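Local structure of laccase (3SQR) at residues 381-386 against 492-497; 447-452 against 512-517. The protein oxidises phenolic substrates with copper while reducing dioxygen to water, as a glycosylated fungal laccase of the multicopper oxidase family, probably with a role in lignin degradation. One frame throughout, in Å; residues are numbered along the deposited sequence.

Contact 1 of 2, residues 381-386 against 492-497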
ATOM      1  N   ALA A 381     -10.850  -4.639  19.866  1.00 25.88           N
ATOM      2  CA  ALA A 381     -10.535  -6.049  19.908  1.00 25.38           C
ATOM      3  C   ALA A 381     -11.585  -6.871  19.187  1.00 26.32           C
ATOM      4  O   ALA A 381     -12.797  -6.730  19.431  1.00 26.41           O
ATOM      5  CB  ALA A 381     -10.438  -6.554  21.416  1.00 24.48           C
ATOM      6  N   LEU A 382     -11.137  -7.715  18.269  1.00 25.54           N
ATOM      7  CA  LEU A 382     -12.048  -8.597  17.531  1.00 26.12           C
ATOM      8  C   LEU A 382     -11.428  -9.949  17.426  1.00 27.27           C
ATOM      9  O   LEU A 382     -10.172 -10.099  17.313  1.00 27.38           O
ATOM     10  CB  LEU A 382     -12.319  -8.021  16.118  1.00 26.60           C
ATOM     11  CG  LEU A 382     -12.970  -6.622  16.033  1.00 27.80           C
ATOM     12  CD1 LEU A 382     -12.945  -6.204  14.558  1.00 28.27           C
ATOM     13  CD2 LEU A 382     -14.371  -6.614  16.589  1.00 27.43           C
ATOM     14  N   ASP A 383     -12.297 -10.946  17.389  1.00 28.08           N
ATOM     15  CA  ASP A 383     -11.888 -12.326  17.264  1.00 29.39           C
ATOM     16  C   ASP A 383     -12.346 -12.986  16.009  1.00 28.87           C
ATOM     17  O   ASP A 383     -13.391 -12.653  15.448  1.00 28.66           O
ATOM     18  CB  ASP A 383     -12.427 -13.154  18.445  1.00 29.68           C
ATOM     19  CG  ASP A 383     -11.894 -12.673  19.780  1.00 32.81           C
ATOM     20  OD1 ASP A 383     -10.874 -11.952  19.865  1.00 32.99           O
ATOM     21  OD2 ASP A 383     -12.509 -13.040  20.794  1.00 36.86           O
ATOM     22  N   VAL A 384     -11.560 -13.963  15.580  1.00 28.88           N
ATOM     23  CA  VAL A 384     -11.802 -14.690  14.369  1.00 29.15           C
ATOM     24  C   VAL A 384     -12.706 -15.829  14.820  1.00 31.58           C
ATOM     25  O   VAL A 384     -12.374 -16.528  15.760  1.00 31.31           O
ATOM     26  CB  VAL A 384     -10.501 -15.258  13.766  1.00 29.78           C
ATOM     27  CG1 VAL A 384     -10.778 -16.196  12.543  1.00 28.97           C
ATOM     28  CG2 VAL A 384      -9.553 -14.089  13.360  1.00 27.52           C
ATOM     29  N   GLY A 385     -13.834 -15.965  14.151  1.00 31.87           N
ATOM     30  CA  GLY A 385     -14.810 -16.978  14.482  1.00 33.73           C
ATOM     31  C   GLY A 385     -14.544 -18.254  13.728  1.00 33.82           C
ATOM     32  O   GLY A 385     -13.431 -18.508  13.223  1.00 33.64           O
ATOM     33  N   GLY A 386     -15.582 -19.074  13.594  1.00 35.00           N
ATOM     34  CA  GLY A 386     -15.426 -20.329  12.865  1.00 34.24           C
ATOM     35  C   GLY A 386     -15.012 -20.130  11.429  1.00 33.54           C
ATOM     36  O   GLY A 386     -15.550 -19.276  10.729  1.00 33.87           O
ATOM     37  N   ASN A 492      -3.470 -17.684  16.348  1.00 31.74           N
ATOM     38  CA  ASN A 492      -4.045 -16.807  17.329  1.00 31.01           C
ATOM     39  C   ASN A 492      -5.322 -16.199  16.764  1.00 30.50           C
ATOM     40  O   ASN A 492      -5.287 -15.377  15.847  1.00 29.40           O
ATOM     41  CB  ASN A 492      -3.045 -15.738  17.710  1.00 30.63           C
ATOM     42  CG  ASN A 492      -3.581 -14.706  18.688  1.00 33.22           C
ATOM     43  OD1 ASN A 492      -2.994 -13.624  18.795  1.00 39.19           O
ATOM     44  ND2 ASN A 492      -4.647 -15.026  19.428  1.00 31.06           N
ATOM     45  N   LEU A 493      -6.463 -16.591  17.342  1.00 29.51           N
ATOM     46  CA  LEU A 493      -7.770 -16.126  16.879  1.00 29.07           C
ATOM     47  C   LEU A 493      -8.380 -15.029  17.724  1.00 29.97           C
ATOM     48  O   LEU A 493      -9.421 -14.467  17.362  1.00 30.78           O
ATOM     49  CB  LEU A 493      -8.740 -17.328  16.775  1.00 30.31           C
ATOM     50  CG  LEU A 493      -8.243 -18.502  15.940  1.00 28.21           C
ATOM     51  CD1 LEU A 493      -9.224 -19.700  16.059  1.00 32.54           C
ATOM     52  CD2 LEU A 493      -8.036 -18.183  14.442  1.00 26.66           C
ATOM     53  N   VAL A 494      -7.700 -14.687  18.796  1.00 29.17           N
ATOM     54  CA  VAL A 494      -8.161 -13.729  19.765  1.00 29.88           C
ATOM     55  C   VAL A 494      -7.425 -12.410  19.646  1.00 28.76           C
ATOM     56  O   VAL A 494      -6.233 -12.259  20.070  1.00 29.22           O
ATOM     57  CB  VAL A 494      -7.963 -14.222  21.223  1.00 30.22           C
ATOM     58  CG1 VAL A 494      -8.529 -13.197  22.144  1.00 31.50           C
ATOM     59  CG2 VAL A 494      -8.682 -15.577  21.393  1.00 32.01           C
ATOM     60  N   ASN A 495      -8.134 -11.469  19.061  1.00 27.19           N
ATOM     61  CA  ASN A 495      -7.585 -10.170  18.727  1.00 26.63           C
ATOM     62  C   ASN A 495      -6.126 -10.207  18.216  1.00 26.65           C
ATOM     63  O   ASN A 495      -5.278  -9.510  18.764  1.00 27.95           O
ATOM     64  CB  ASN A 495      -7.689  -9.191  19.892  1.00 25.71           C
ATOM     65  CG  ASN A 495      -7.589  -7.765  19.449  1.00 26.92           C
ATOM     66  OD1 ASN A 495      -8.048  -7.432  18.333  1.00 28.12           O
ATOM     67  ND2 ASN A 495      -7.008  -6.901  20.294  1.00 29.43           N
ATOM     68  N   PRO A 496      -5.862 -10.957  17.147  1.00 26.00           N
ATOM     69  CA  PRO A 496      -4.527 -10.915  16.576  1.00 24.97           C
ATOM     70  C   PRO A 496      -4.321  -9.594  15.809  1.00 24.48           C
ATOM     71  O   PRO A 496      -5.235  -8.799  15.702  1.00 25.99           O
ATOM     72  CB  PRO A 496      -4.530 -12.076  15.631  1.00 25.90           C
ATOM     73  CG  PRO A 496      -5.939 -12.139  15.182  1.00 24.47           C
ATOM     74  CD  PRO A 496      -6.750 -11.802  16.350  1.00 26.64           C
ATOM     75  N   PRO A 497      -3.090  -9.319  15.370  1.00 24.23           N
ATOM     76  CA  PRO A 497      -2.962  -8.111  14.543  1.00 23.82           C
ATOM     77  C   PRO A 497      -3.957  -8.088  13.392  1.00 23.49           C
ATOM     78  O   PRO A 497      -4.368  -9.111  12.860  1.00 23.74           O
ATOM     79  CB  PRO A 497      -1.529  -8.172  14.015  1.00 22.97           C
ATOM     80  CG  PRO A 497      -0.832  -9.190  14.934  1.00 25.65           C
ATOM     81  CD  PRO A 497      -1.878 -10.116  15.394  1.00 24.92           C
TER
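Asn495 reaches across to Ala381 and Leu382 with its whole side chain. Its CB lies 3.7 Å from Leu382 O. With CG anti to the backbone N (chi1 -160°), that carbon comes within 3.4 Å of Ala381 CA. At the tip, OD1 accepts the N-H of Leu382 at 3.1 Å; the donor sits well above the plane of the amide carbonyl, 59° out of it, although the N-H itself points fairly straight at the oxygen. ND2 packs against Ala381 CB and donates its hydrogen bond to Pro378 O, so both ends of the amide are engaged and its rotation is fixed.

Asp383 works in the reverse sense. Its OD1 receives the backbone N-H of Asn495 at 2.9 Å, on the anti side of the carboxylate and along a bent path (137° at the hydrogen), while the same oxygen lies against Val494 CA and CG1. Next along, Val384 N donates to Leu493 O at 2.8 Å, nearly straight and in the carbonyl plane. The side chains of these two residues cross at about a right angle, Val384 CG1 meeting Leu493 CD2 at 3.9 Å, and both rest on Val475 of strand 472-478.

Asn495 has a left-handed backbone conformation where the chain turns into Pro496. Two side chain-to-backbone bonds and one backbone bond thus join irregular segments, with no ladder of paired residues. The arrangement is that of two loops meeting at the margin of a cupredoxin-like beta-sandwich domain: segment 381-386 leads into strand 387-398, and segment 492-497 leads into strand 498-499, far from the copper sites.

Contact 2 of 2, residues 447-452 against 512-517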
ATOM      1  N   GLU A 447     -18.359 -18.522   8.686  1.00 39.34           N
ATOM      2  CA  GLU A 447     -18.495 -17.202   8.071  1.00 36.92           C
ATOM      3  C   GLU A 447     -17.119 -16.584   7.857  1.00 34.66           C
ATOM      4  O   GLU A 447     -17.040 -15.510   7.310  1.00 30.90           O
ATOM      5  CB  GLU A 447     -19.275 -16.263   8.990  1.00 38.14           C
ATOM      6  CG  GLU A 447     -20.642 -16.804   9.483  1.00 44.47           C
ATOM      7  CD  GLU A 447     -21.431 -15.763  10.256  1.00 50.74           C
ATOM      8  OE1 GLU A 447     -20.825 -15.101  11.146  1.00 54.57           O
ATOM      9  OE2 GLU A 447     -22.655 -15.613   9.955  1.00 56.79           O
ATOM     10  N   TRP A 448     -16.089 -17.227   8.399  1.00 32.47           N
ATOM     11  CA  TRP A 448     -14.703 -16.763   8.255  1.00 31.82           C
ATOM     12  C   TRP A 448     -13.924 -17.658   7.343  1.00 31.10           C
ATOM     13  O   TRP A 448     -14.244 -18.865   7.165  1.00 29.18           O
ATOM     14  CB  TRP A 448     -14.014 -16.705   9.599  1.00 32.79           C
ATOM     15  CG  TRP A 448     -14.548 -15.709  10.471  1.00 31.49           C
ATOM     16  CD1 TRP A 448     -15.709 -15.776  11.178  1.00 33.40           C
ATOM     17  CD2 TRP A 448     -13.936 -14.450  10.804  1.00 32.68           C
ATOM     18  NE1 TRP A 448     -15.870 -14.637  11.918  1.00 33.59           N
ATOM     19  CE2 TRP A 448     -14.822 -13.783  11.675  1.00 30.03           C
ATOM     20  CE3 TRP A 448     -12.774 -13.809  10.415  1.00 29.92           C
ATOM     21  CZ2 TRP A 448     -14.542 -12.537  12.212  1.00 34.05           C
ATOM     22  CZ3 TRP A 448     -12.497 -12.566  10.936  1.00 29.40           C
ATOM     23  CH2 TRP A 448     -13.378 -11.938  11.826  1.00 32.84           C
ATOM     24  N   VAL A 449     -12.906 -17.059   6.718  1.00 28.15           N
ATOM     25  CA  VAL A 449     -11.902 -17.801   6.002  1.00 27.98           C
ATOM     26  C   VAL A 449     -10.541 -17.536   6.623  1.00 27.32           C
ATOM     27  O   VAL A 449     -10.281 -16.402   7.004  1.00 25.32           O
ATOM     28  CB  VAL A 449     -11.877 -17.481   4.495  1.00 29.60           C
ATOM     29  CG1 VAL A 449     -11.717 -15.992   4.220  1.00 33.16           C
ATOM     30  CG2 VAL A 449     -10.743 -18.255   3.840  1.00 32.37           C
ATOM     31  N   VAL A 450      -9.752 -18.595   6.820  1.00 25.39           N
ATOM     32  CA  VAL A 450      -8.308 -18.466   7.093  1.00 26.38           C
ATOM     33  C   VAL A 450      -7.608 -18.857   5.801  1.00 25.75           C
ATOM     34  O   VAL A 450      -7.816 -19.937   5.209  1.00 26.95           O
ATOM     35  CB  VAL A 450      -7.801 -19.286   8.242  1.00 25.91           C
ATOM     36  CG1 VAL A 450      -6.225 -19.287   8.258  1.00 26.75           C
ATOM     37  CG2 VAL A 450      -8.333 -18.776   9.538  1.00 25.12           C
ATOM     38  N   TYR A 451      -6.836 -17.908   5.289  1.00 26.90           N
ATOM     39  CA  TYR A 451      -6.120 -18.094   4.067  1.00 25.29           C
ATOM     40  C   TYR A 451      -4.667 -18.213   4.464  1.00 25.98           C
ATOM     41  O   TYR A 451      -4.099 -17.322   5.133  1.00 26.41           O
ATOM     42  CB  TYR A 451      -6.308 -16.898   3.125  1.00 24.43           C
ATOM     43  CG  TYR A 451      -5.522 -16.990   1.868  1.00 24.79           C
ATOM     44  CD1 TYR A 451      -5.871 -17.867   0.858  1.00 28.44           C
ATOM     45  CD2 TYR A 451      -4.417 -16.160   1.652  1.00 27.06           C
ATOM     46  CE1 TYR A 451      -5.164 -17.921  -0.307  1.00 27.13           C
ATOM     47  CE2 TYR A 451      -3.700 -16.237   0.488  1.00 25.86           C
ATOM     48  CZ  TYR A 451      -4.075 -17.109  -0.493  1.00 29.27           C
ATOM     49  OH  TYR A 451      -3.339 -17.168  -1.659  1.00 29.97           O
ATOM     50  N   VAL A 452      -4.077 -19.349   4.119  1.00 26.39           N
ATOM     51  CA  VAL A 452      -2.678 -19.613   4.450  1.00 25.65           C
ATOM     52  C   VAL A 452      -1.914 -19.553   3.142  1.00 26.67           C
ATOM     53  O   VAL A 452      -2.190 -20.272   2.228  1.00 25.24           O
ATOM     54  CB  VAL A 452      -2.442 -21.029   5.116  1.00 26.27           C
ATOM     55  CG1 VAL A 452      -0.928 -21.239   5.349  1.00 26.35           C
ATOM     56  CG2 VAL A 452      -3.115 -21.137   6.481  1.00 25.00           C
ATOM     57  N   ILE A 512      -3.839 -15.596   7.291  1.00 24.76           N
ATOM     58  CA  ILE A 512      -4.667 -14.410   7.462  1.00 24.70           C
ATOM     59  C   ILE A 512      -6.120 -14.800   7.404  1.00 24.47           C
ATOM     60  O   ILE A 512      -6.536 -15.517   6.514  1.00 28.71           O
ATOM     61  CB  ILE A 512      -4.343 -13.314   6.393  1.00 25.08           C
ATOM     62  CG1 ILE A 512      -4.477 -13.819   4.984  1.00 26.87           C
ATOM     63  CG2 ILE A 512      -2.967 -12.672   6.655  1.00 26.97           C
ATOM     64  CD1 ILE A 512      -4.515 -12.683   3.948  1.00 28.58           C
ATOM     65  N   ALA A 513      -6.877 -14.319   8.353  1.00 25.74           N
ATOM     66  CA  ALA A 513      -8.308 -14.563   8.432  1.00 24.96           C
ATOM     67  C   ALA A 513      -9.083 -13.312   8.051  1.00 25.05           C
ATOM     68  O   ALA A 513      -8.688 -12.190   8.374  1.00 22.50           O
ATOM     69  CB  ALA A 513      -8.670 -14.966   9.880  1.00 24.11           C
ATOM     70  N   PHE A 514     -10.208 -13.504   7.379  1.00 25.86           N
ATOM     71  CA  PHE A 514     -11.164 -12.414   7.209  1.00 26.00           C
ATOM     72  C   PHE A 514     -12.562 -12.994   7.081  1.00 26.30           C
ATOM     73  O   PHE A 514     -12.711 -14.191   6.890  1.00 27.11           O
ATOM     74  CB  PHE A 514     -10.791 -11.565   5.995  1.00 26.43           C
ATOM     75  CG  PHE A 514     -10.671 -12.338   4.717  1.00 25.79           C
ATOM     76  CD1 PHE A 514      -9.466 -12.919   4.338  1.00 23.68           C
ATOM     77  CD2 PHE A 514     -11.760 -12.449   3.829  1.00 27.97           C
ATOM     78  CE1 PHE A 514      -9.350 -13.616   3.226  1.00 26.02           C
ATOM     79  CE2 PHE A 514     -11.606 -13.112   2.646  1.00 27.21           C
ATOM     80  CZ  PHE A 514     -10.398 -13.679   2.332  1.00 27.74           C
ATOM     81  N   LYS A 515     -13.549 -12.163   7.390  1.00 26.09           N
ATOM     82  CA  LYS A 515     -14.946 -12.557   7.410  1.00 26.93           C
ATOM     83  C   LYS A 515     -15.568 -12.371   6.057  1.00 27.42           C
ATOM     84  O   LYS A 515     -15.254 -11.407   5.307  1.00 26.76           O
ATOM     85  CB  LYS A 515     -15.669 -11.718   8.442  1.00 28.23           C
ATOM     86  CG  LYS A 515     -17.028 -12.301   8.790  1.00 29.72           C
ATOM     87  CD  LYS A 515     -17.614 -11.639   9.941  1.00 35.14           C
ATOM     88  CE  LYS A 515     -18.974 -12.280  10.226  1.00 37.31           C
ATOM     89  NZ  LYS A 515     -19.656 -11.479  11.257  1.00 39.11           N
ATOM     90  N   LEU A 516     -16.486 -13.280   5.719  1.00 26.69           N
ATOM     91  CA  LEU A 516     -17.237 -13.162   4.502  1.00 27.46           C
ATOM     92  C   LEU A 516     -18.261 -12.062   4.668  1.00 27.68           C
ATOM     93  O   LEU A 516     -19.409 -12.304   5.030  1.00 27.12           O
ATOM     94  CB  LEU A 516     -17.872 -14.544   4.164  1.00 28.34           C
ATOM     95  CG  LEU A 516     -16.918 -15.510   3.453  1.00 32.28           C
ATOM     96  CD1 LEU A 516     -15.576 -15.499   4.032  1.00 37.32           C
ATOM     97  CD2 LEU A 516     -17.500 -16.955   3.425  1.00 33.74           C
ATOM     98  N   ASP A 517     -17.827 -10.814   4.426  1.00 25.37           N
ATOM     99  CA  ASP A 517     -18.632  -9.658   4.772  1.00 24.49           C
ATOM    100  C   ASP A 517     -18.670  -8.601   3.654  1.00 23.65           C
ATOM    101  O   ASP A 517     -19.206  -7.503   3.831  1.00 24.32           O
ATOM    102  CB  ASP A 517     -18.127  -9.045   6.092  1.00 25.20           C
ATOM    103  CG  ASP A 517     -16.715  -8.490   5.980  1.00 26.83           C
ATOM    104  OD1 ASP A 517     -16.223  -8.449   4.840  1.00 24.07           O
ATOM    105  OD2 ASP A 517     -16.133  -8.159   7.026  1.00 27.46           O
TER
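Strands 448-452 and 512-515 run antiparallel, their directions 156° apart and their axes 4.5 Å at closest approach, with Val449-Phe514 and Tyr451-Ile512 as hydrogen-bonded pairs and Trp448-Lys515 and Val450-Ala513 as non-hydrogen-bonded ones. The ladder runs on past the strand end through Leu516 N to Glu447 O (2.8 Å).

On the sheet face bearing Trp448, Lys515 lays its extended aliphatic chain over the indole. CB stands 3.8 Å from the centroid of the six-membered ring, only 4° off its normal, a CH-pi contact, and CG and CD continue across CE2. Beyond the ring the ammonium approaches the Glu447 carboxylate, but NZ to OE1 is 3.8 Å, a long salt bridge. Further along, Val450 CG2 packs on Ala513 CB at 3.8 Å.

The face bearing Val449, Tyr451, Ile512 and Phe514 mixes aliphatic and aromatic groups. Val449 puts CG1 between its backbone N and carbonyl carbon (chi1 55°), which sets that methyl over the centre of the Phe514 ring, 3.3 Å from the centroid: a close CH-pi contact. Leu516 CD1 reaches the same methyl at 3.9 Å. Tyr451 and Ile512 lie side by side, with Ile512 CG1 at the edge of the phenol ring; the Tyr451 hydroxyl is hydrogen-bonded to Glu392 OE1.

Phe540, from the partner sheet, meets both the Tyr451 and Phe514 rings edge-to-face, so this face looks into the interior between sheets. Such central antiparallel pairing is characteristic of the cupredoxin beta-sandwich, here in the domain that carries the type 1 copper ligands.

How the contacts relate
Contact 2 is a buried strand pair inside a sheet, whereas contact 1 is a partly buried meeting of loops at its margin. Their centres are 11 Å apart, and they touch: Val384 CG1 packs on Ala513 CB at 3.6 Å, and Gly386 O lies 3.1 Å from Trp448 N, a probable hydrogen bond that leads segment 381-386 into the sheet beside 447-452. The chemistry follows the setting. In contact 1, side-chain amide and carboxylate oxygens take up backbone N-H groups where regular pairing is lacking; in contact 2, repeated backbone bonds hold the strands and the side chains add mainly apolar and CH-pi contacts, with charge confined to the strand ends.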